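Local structure of TATA-box-binding protein (Sulfolobus acidocaldarius, 1MP9) at residues D122-L127 / P139-R144; R35-V40 / I88-K93. The protein probably serves as a general transcription factor in archaea, binding the TATA box close to the start site of genes transcribed by RNA polymerase. All blocks are in the same frame, centred on the assembly; numbering follows the deposited sequence.

How the contacts relate
The chain runs through the two repeats in series, and each contact belongs to its own repeat. Contact 2 comes first. It closes a long loop, from the end of helix 30-36 through strands 50-54, 59-63 and 68-72 to the last turns of helix 77-93. The chain then enters the second repeat within strand 103-114. Here contact 1 closes a short loop between helix 121-127 and strand 141-145. The two loops neither nest nor cross. The contacts lie on opposite sides of the chain's centre, with centres about 48 Å apart. Contact 2 ties one helix exit to another helix; contact 1 ties a helix to a strand.

Contact 1. Residues D122-L127 / P139-R144; sequences DKAAFL and PGLIYR
Lys123 NZ is gripped by two carbonyl oxygens, those of Asp186 and of Gln46 of the second subunit, while the next two residues, Ala124 and Ala125, meet Leu141. Lys123 thus faces away from the strand, toward the subunit contact. The contact itself is apolar. It joins the short helix 121-127 to strand 141-145 in the second repeat of the TBP saddle. Leu141 carries the strand side alone. Its side chain leaves the strand toward the helix, and chi1 of -177° sets CG anti to N, beside the carbonyl carbon. One branch does the touching. CD1 enters between the two alanines and lies 4.0 Å from Ala124 CB. The methyl of Ala125 is slightly farther, with CB 4.2 Å from Leu141 CD1. The helix backbone is met as well: Ala125 N is 3.8 Å from Leu141 CD1, and Ala125 CA is 3.9 Å from the same methyl. The other branch, CD2, runs along the strand and lies 4.0 Å from Tyr143 CB, two residues on and on the same face. Beyond the alanines, Leu141 also packs on Ile154 of the neighbouring strand and on Asn131, which Ala125 touches too. A backbone bond pairs Leu141 with Ile154. Ala124 points its methyl at the strand and Ala125 lies alongside. Such small side chains are consistent with the 7.1 Å between Ala125 CA and Leu141 CA. The two segments thus meet through apolar packing of one leucine methyl, and the helix makes its polar bonds with other partners.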
ATOM      1  N   ASP A 122       2.966   3.885 -15.835  1.00 22.61           N
ATOM      2  CA  ASP A 122       3.675   2.833 -16.589  1.00 24.64           C
ATOM      3  C   ASP A 122       5.163   3.153 -16.579  1.00 24.53           C
ATOM      4  O   ASP A 122       5.997   2.265 -16.380  1.00 25.07           O
ATOM      5  CB  ASP A 122       3.224   2.785 -18.058  1.00 28.41           C
ATOM      6  CG  ASP A 122       1.838   2.163 -18.249  1.00 33.67           C
ATOM      7  OD1 ASP A 122       1.645   0.965 -17.959  1.00 36.68           O
ATOM      8  OD2 ASP A 122       0.930   2.871 -18.728  1.00 38.54           O
ATOM      9  N   LYS A 123       5.496   4.427 -16.787  1.00 22.30           N
ATOM     10  CA  LYS A 123       6.889   4.834 -16.810  1.00 22.79           C
ATOM     11  C   LYS A 123       7.507   4.864 -15.428  1.00 23.95           C
ATOM     12  O   LYS A 123       8.640   4.398 -15.249  1.00 25.46           O
ATOM     13  CB  LYS A 123       7.043   6.202 -17.461  1.00 23.32           C
ATOM     14  CG  LYS A 123       8.494   6.638 -17.623  1.00 21.40           C
ATOM     15  CD  LYS A 123       8.571   7.978 -18.338  1.00 22.85           C
ATOM     16  CE  LYS A 123      10.036   8.389 -18.569  1.00 23.42           C
ATOM     17  NZ  LYS A 123      10.111   9.669 -19.296  1.00 25.51           N
ATOM     18  N   ALA A 124       6.781   5.427 -14.459  1.00 20.28           N
ATOM     19  CA  ALA A 124       7.264   5.500 -13.091  1.00 21.05           C
ATOM     20  C   ALA A 124       7.476   4.085 -12.505  1.00 21.16           C
ATOM     21  O   ALA A 124       8.436   3.847 -11.744  1.00 20.52           O
ATOM     22  CB  ALA A 124       6.251   6.306 -12.196  1.00 19.43           C
ATOM     23  N   ALA A 125       6.590   3.159 -12.861  1.00 19.84           N
ATOM     24  CA  ALA A 125       6.666   1.796 -12.342  1.00 21.36           C
ATOM     25  C   ALA A 125       8.013   1.131 -12.599  1.00 23.11           C
ATOM     26  O   ALA A 125       8.458   0.318 -11.799  1.00 22.18           O
ATOM     27  CB  ALA A 125       5.578   0.943 -12.921  1.00 20.43           C
ATOM     28  N   PHE A 126       8.658   1.456 -13.710  1.00 24.29           N
ATOM     29  CA  PHE A 126       9.935   0.841 -13.982  1.00 26.23           C
ATOM     30  C   PHE A 126      11.148   1.715 -13.701  1.00 27.40           C
ATOM     31  O   PHE A 126      12.269   1.278 -13.907  1.00 28.80           O
ATOM     32  CB  PHE A 126       9.956   0.331 -15.414  1.00 30.94           C
ATOM     33  CG  PHE A 126       9.028  -0.821 -15.638  1.00 35.75           C
ATOM     34  CD1 PHE A 126       8.047  -0.762 -16.631  1.00 38.12           C
ATOM     35  CD2 PHE A 126       9.070  -1.927 -14.792  1.00 38.53           C
ATOM     36  CE1 PHE A 126       7.105  -1.791 -16.775  1.00 40.75           C
ATOM     37  CE2 PHE A 126       8.127  -2.972 -14.917  1.00 41.17           C
ATOM     38  CZ  PHE A 126       7.140  -2.899 -15.911  1.00 40.88           C
ATOM     39  N   LEU A 127      10.953   2.948 -13.248  1.00 25.44           N
ATOM     40  CA  LEU A 127      12.104   3.778 -12.942  1.00 26.21           C
ATOM     41  C   LEU A 127      12.223   4.056 -11.433  1.00 28.75           C
ATOM     42  O   LEU A 127      13.285   4.455 -10.942  1.00 27.47           O
ATOM     43  CB  LEU A 127      12.061   5.090 -13.741  1.00 25.12           C
ATOM     44  CG  LEU A 127      11.956   4.958 -15.284  1.00 24.75           C
ATOM     45  CD1 LEU A 127      11.817   6.358 -15.884  1.00 23.22           C
ATOM     46  CD2 LEU A 127      13.162   4.223 -15.893  1.00 24.03           C
ATOM     47  N   PRO A 139      -5.824   0.215  -9.578  1.00 22.86           N
ATOM     48  CA  PRO A 139      -5.571   1.270 -10.564  1.00 23.74           C
ATOM     49  C   PRO A 139      -4.404   2.229 -10.326  1.00 24.41           C
ATOM     50  O   PRO A 139      -3.959   2.927 -11.243  1.00 28.61           O
ATOM     51  CB  PRO A 139      -6.925   1.957 -10.662  1.00 24.46           C
ATOM     52  CG  PRO A 139      -7.387   1.918  -9.198  1.00 24.90           C
ATOM     53  CD  PRO A 139      -7.027   0.509  -8.771  1.00 23.64           C
ATOM     54  N   GLY A 140      -3.863   2.246  -9.127  1.00 24.15           N
ATOM     55  CA  GLY A 140      -2.754   3.150  -8.901  1.00 21.91           C
ATOM     56  C   GLY A 140      -1.433   2.425  -8.719  1.00 22.50           C
ATOM     57  O   GLY A 140      -1.375   1.202  -8.874  1.00 23.54           O
ATOM     58  N   LEU A 141      -0.387   3.195  -8.422  1.00 19.71           N
ATOM     59  CA  LEU A 141       0.958   2.690  -8.164  1.00 19.43           C
ATOM     60  C   LEU A 141       1.119   2.736  -6.638  1.00 18.84           C
ATOM     61  O   LEU A 141       0.803   3.750  -6.003  1.00 19.12           O
ATOM     62  CB  LEU A 141       2.002   3.603  -8.822  1.00 17.95           C
ATOM     63  CG  LEU A 141       3.483   3.153  -8.702  1.00 19.48           C
ATOM     64  CD1 LEU A 141       4.276   3.612  -9.914  1.00 20.34           C
ATOM     65  CD2 LEU A 141       4.108   3.689  -7.448  1.00 15.00           C
ATOM     66  N   ILE A 142       1.585   1.651  -6.043  1.00 17.86           N
ATOM     67  CA  ILE A 142       1.759   1.638  -4.609  1.00 19.08           C
ATOM     68  C   ILE A 142       3.254   1.702  -4.358  1.00 19.64           C
ATOM     69  O   ILE A 142       4.028   0.919  -4.910  1.00 17.44           O
ATOM     70  CB  ILE A 142       1.152   0.350  -3.974  1.00 20.12           C
ATOM     71  CG1 ILE A 142      -0.346   0.306  -4.271  1.00 20.59           C
ATOM     72  CG2 ILE A 142       1.404   0.328  -2.447  1.00 18.92           C
ATOM     73  CD1 ILE A 142      -1.054  -0.967  -3.779  1.00 20.42           C
ATOM     74  N   TYR A 143       3.648   2.648  -3.523  1.00 18.54           N
ATOM     75  CA  TYR A 143       5.054   2.850  -3.210  1.00 20.49           C
ATOM     76  C   TYR A 143       5.265   2.752  -1.689  1.00 20.15           C
ATOM     77  O   TYR A 143       4.623   3.465  -0.900  1.00 20.69           O
ATOM     78  CB  TYR A 143       5.484   4.235  -3.716  1.00 22.26           C
ATOM     79  CG  TYR A 143       6.947   4.524  -3.558  1.00 23.87           C
ATOM     80  CD1 TYR A 143       7.864   4.057  -4.492  1.00 28.42           C
ATOM     81  CD2 TYR A 143       7.422   5.244  -2.469  1.00 25.38           C
ATOM     82  CE1 TYR A 143       9.239   4.301  -4.348  1.00 30.46           C
ATOM     83  CE2 TYR A 143       8.792   5.495  -2.304  1.00 27.92           C
ATOM     84  CZ  TYR A 143       9.698   5.021  -3.254  1.00 30.03           C
ATOM     85  OH  TYR A 143      11.050   5.276  -3.147  1.00 31.23           O
ATOM     86  N   ARG A 144       6.115   1.829  -1.279  1.00 18.99           N
ATOM     87  CA  ARG A 144       6.419   1.645   0.136  1.00 19.91           C
ATOM     88  C   ARG A 144       7.689   2.474   0.379  1.00 21.53           C
ATOM     89  O   ARG A 144       8.789   2.123  -0.091  1.00 20.01           O
ATOM     90  CB  ARG A 144       6.671   0.166   0.429  1.00 18.01           C
ATOM     91  CG  ARG A 144       6.893  -0.093   1.939  1.00 18.33           C
ATOM     92  CD  ARG A 144       7.019  -1.577   2.239  1.00 19.96           C
ATOM     93  NE  ARG A 144       7.235  -1.838   3.675  1.00 19.16           N
ATOM     94  CZ  ARG A 144       6.903  -2.959   4.316  1.00 23.17           C
ATOM     95  NH1 ARG A 144       6.298  -3.975   3.683  1.00 19.51           N
ATOM     96  NH2 ARG A 144       7.229  -3.080   5.606  1.00 24.95           N
TER

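Contact 2. Residues R35-V40 / I88-K93; sequences RSVPNV and IKTLKK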
ATOM      1  N   ARG A  35     -23.710   1.018  31.088  1.00 32.39           N
ATOM      2  CA  ARG A  35     -24.922   1.331  31.845  1.00 35.46           C
ATOM      3  C   ARG A  35     -24.882   2.766  32.366  1.00 34.49           C
ATOM      4  O   ARG A  35     -25.906   3.448  32.384  1.00 35.41           O
ATOM      5  CB  ARG A  35     -25.115   0.354  33.030  1.00 37.33           C
ATOM      6  CG  ARG A  35     -25.370  -1.110  32.629  1.00 39.78           C
ATOM      7  CD  ARG A  35     -25.645  -2.008  33.857  1.00 42.81           C
ATOM      8  NE  ARG A  35     -26.857  -1.585  34.551  1.00 43.59           N
ATOM      9  CZ  ARG A  35     -28.084  -1.944  34.187  1.00 45.14           C
ATOM     10  NH1 ARG A  35     -28.265  -2.747  33.144  1.00 44.13           N
ATOM     11  NH2 ARG A  35     -29.137  -1.466  34.843  1.00 46.28           N
ATOM     12  N   SER A  36     -23.706   3.229  32.781  1.00 34.48           N
ATOM     13  CA  SER A  36     -23.594   4.582  33.311  1.00 35.30           C
ATOM     14  C   SER A  36     -23.666   5.687  32.272  1.00 35.21           C
ATOM     15  O   SER A  36     -24.341   6.698  32.479  1.00 36.75           O
ATOM     16  CB  SER A  36     -22.302   4.744  34.103  1.00 36.37           C
ATOM     17  OG  SER A  36     -22.402   4.052  35.325  1.00 40.22           O
ATOM     18  N   VAL A  37     -22.964   5.506  31.162  1.00 33.52           N
ATOM     19  CA  VAL A  37     -22.939   6.505  30.100  1.00 33.24           C
ATOM     20  C   VAL A  37     -24.054   6.241  29.099  1.00 32.82           C
ATOM     21  O   VAL A  37     -24.196   5.149  28.569  1.00 33.21           O
ATOM     22  CB  VAL A  37     -21.585   6.488  29.339  1.00 31.75           C
ATOM     23  CG1 VAL A  37     -21.544   7.597  28.304  1.00 30.72           C
ATOM     24  CG2 VAL A  37     -20.433   6.618  30.327  1.00 31.33           C
ATOM     25  N   PRO A  38     -24.864   7.257  28.825  1.00 34.32           N
ATOM     26  CA  PRO A  38     -25.955   7.079  27.875  1.00 34.36           C
ATOM     27  C   PRO A  38     -25.506   6.924  26.429  1.00 35.53           C
ATOM     28  O   PRO A  38     -24.463   7.445  26.010  1.00 34.95           O
ATOM     29  CB  PRO A  38     -26.789   8.340  28.080  1.00 34.31           C
ATOM     30  CG  PRO A  38     -25.772   9.364  28.377  1.00 35.69           C
ATOM     31  CD  PRO A  38     -24.792   8.650  29.307  1.00 34.50           C
ATOM     32  N   ASN A  39     -26.310   6.180  25.685  1.00 36.20           N
ATOM     33  CA  ASN A  39     -26.102   5.959  24.268  1.00 38.22           C
ATOM     34  C   ASN A  39     -24.733   5.483  23.784  1.00 37.38           C
ATOM     35  O   ASN A  39     -24.229   5.979  22.774  1.00 39.15           O
ATOM     36  CB  ASN A  39     -26.509   7.229  23.512  1.00 40.85           C
ATOM     37  CG  ASN A  39     -27.943   7.667  23.839  1.00 44.24           C
ATOM     38  OD1 ASN A  39     -28.923   6.961  23.533  1.00 45.38           O
ATOM     39  ND2 ASN A  39     -28.068   8.821  24.479  1.00 45.35           N
ATOM     40  N   VAL A  40     -24.121   4.547  24.496  1.00 34.33           N
ATOM     41  CA  VAL A  40     -22.853   3.994  24.044  1.00 31.83           C
ATOM     42  C   VAL A  40     -23.135   2.524  23.788  1.00 31.91           C
ATOM     43  O   VAL A  40     -24.173   1.998  24.186  1.00 31.60           O
ATOM     44  CB  VAL A  40     -21.710   4.129  25.092  1.00 31.87           C
ATOM     45  CG1 VAL A  40     -21.353   5.610  25.286  1.00 29.73           C
ATOM     46  CG2 VAL A  40     -22.103   3.449  26.425  1.00 29.93           C
ATOM     47  N   ILE A  88     -13.400  12.743  27.565  1.00 36.20           N
ATOM     48  CA  ILE A  88     -13.019  12.614  28.962  1.00 36.66           C
ATOM     49  C   ILE A  88     -14.000  13.330  29.883  1.00 37.40           C
ATOM     50  O   ILE A  88     -14.362  12.804  30.930  1.00 35.76           O
ATOM     51  CB  ILE A  88     -11.578  13.140  29.190  1.00 37.07           C
ATOM     52  CG1 ILE A  88     -10.579  12.204  28.494  1.00 36.57           C
ATOM     53  CG2 ILE A  88     -11.264  13.190  30.687  1.00 37.40           C
ATOM     54  CD1 ILE A  88      -9.137  12.705  28.472  1.00 35.96           C
ATOM     55  N   LYS A  89     -14.453  14.513  29.479  1.00 39.48           N
ATOM     56  CA  LYS A  89     -15.403  15.269  30.295  1.00 41.01           C
ATOM     57  C   LYS A  89     -16.630  14.393  30.576  1.00 40.56           C
ATOM     58  O   LYS A  89     -17.064  14.247  31.727  1.00 37.98           O
ATOM     59  CB  LYS A  89     -15.828  16.555  29.576  1.00 42.58           C
ATOM     60  CG  LYS A  89     -16.548  17.567  30.478  1.00 45.36           C
ATOM     61  CD  LYS A  89     -16.882  18.890  29.766  1.00 47.68           C
ATOM     62  CE  LYS A  89     -17.431  19.924  30.768  1.00 49.37           C
ATOM     63  NZ  LYS A  89     -17.743  21.291  30.214  1.00 51.01           N
ATOM     64  N   THR A  90     -17.168  13.786  29.522  1.00 39.90           N
ATOM     65  CA  THR A  90     -18.350  12.927  29.668  1.00 39.25           C
ATOM     66  C   THR A  90     -18.099  11.711  30.552  1.00 38.72           C
ATOM     67  O   THR A  90     -18.853  11.451  31.497  1.00 37.44           O
ATOM     68  CB  THR A  90     -18.851  12.438  28.315  1.00 39.23           C
ATOM     69  OG1 THR A  90     -19.085  13.561  27.474  1.00 38.57           O
ATOM     70  CG2 THR A  90     -20.158  11.667  28.467  1.00 40.09           C
ATOM     71  N   LEU A  91     -17.052  10.953  30.249  1.00 37.76           N
ATOM     72  CA  LEU A  91     -16.751   9.792  31.065  1.00 37.71           C
ATOM     73  C   LEU A  91     -16.704  10.233  32.529  1.00 39.12           C
ATOM     74  O   LEU A  91     -17.159   9.510  33.424  1.00 38.06           O
ATOM     75  CB  LEU A  91     -15.416   9.177  30.664  1.00 37.24           C
ATOM     76  CG  LEU A  91     -15.371   8.729  29.210  1.00 36.65           C
ATOM     77  CD1 LEU A  91     -14.049   8.043  28.955  1.00 36.40           C
ATOM     78  CD2 LEU A  91     -16.557   7.805  28.909  1.00 37.39           C
ATOM     79  N   LYS A  92     -16.164  11.426  32.760  1.00 39.10           N
ATOM     80  CA  LYS A  92     -16.077  11.965  34.112  1.00 40.90           C
ATOM     81  C   LYS A  92     -17.483  12.265  34.637  1.00 40.87           C
ATOM     82  O   LYS A  92     -17.850  11.806  35.705  1.00 40.48           O
ATOM     83  CB  LYS A  92     -15.222  13.250  34.148  1.00 40.61           C
ATOM     84  CG  LYS A  92     -13.717  13.036  33.978  1.00 40.82           C
ATOM     85  CD  LYS A  92     -12.919  14.244  34.457  1.00 43.87           C
ATOM     86  CE  LYS A  92     -13.422  15.555  33.847  1.00 46.00           C
ATOM     87  NZ  LYS A  92     -12.738  16.804  34.367  1.00 48.07           N
ATOM     88  N   LYS A  93     -18.265  13.024  33.875  1.00 41.37           N
ATOM     89  CA  LYS A  93     -19.614  13.360  34.286  1.00 42.42           C
ATOM     90  C   LYS A  93     -20.408  12.126  34.700  1.00 43.71           C
ATOM     91  O   LYS A  93     -21.359  12.222  35.476  1.00 43.92           O
ATOM     92  CB  LYS A  93     -20.352  14.082  33.160  1.00 43.07           C
ATOM     93  CG  LYS A  93     -21.874  14.093  33.299  1.00 43.95           C
ATOM     94  CD  LYS A  93     -22.471  15.014  32.246  1.00 46.15           C
ATOM     95  CE  LYS A  93     -23.936  14.708  31.920  1.00 47.67           C
ATOM     96  NZ  LYS A  93     -24.866  14.867  33.078  1.00 50.55           N
TER
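Val37 meets Thr90 and Leu91 where helix 30-36 gives way to a loop, in the first repeat of the saddle-shaped TBP fold. The segment 35-40 starts with the last residues of that helix, Arg35 and Ser36. Val37 is the first residue to leave helical geometry. Its backbone is extended there (psi 127°), and its side chain points toward helix 77-93. The two methyls divide the work. With chi1 at -176°, CG1 lies trans to N and comes within 4.3 Å of Thr90 CG2. CG2 goes instead to the next residue of the helix, Leu91. Pro38 follows, its ring packed on Tyr94 just past the end of the long helix, and Asn39, in left-handed backbone geometry, leads the chain to Val40 beside strand 50-54. Phe52 of that strand touches both Val37 and Thr90, so the strand backs both sides of this contact. The facing helix is regular here: Lys92 N bonds to Ile88 O at 2.9 Å. Thr90 uses its two branches differently. OG1 bonds back to Arg86 O one turn earlier, which satisfies the hydroxyl and leaves CG2 to face the valine. Leu91 starts out pointing away from the loop, yet its end swings back. The contact is thus a small apolar seam between a helix exit and a helix, with the nearest CA atoms, of Val37 and Leu91, 7.1 Å apart. Between these two buried residues, Val37 CG2 lies 4.3 Å from Leu91 CD2.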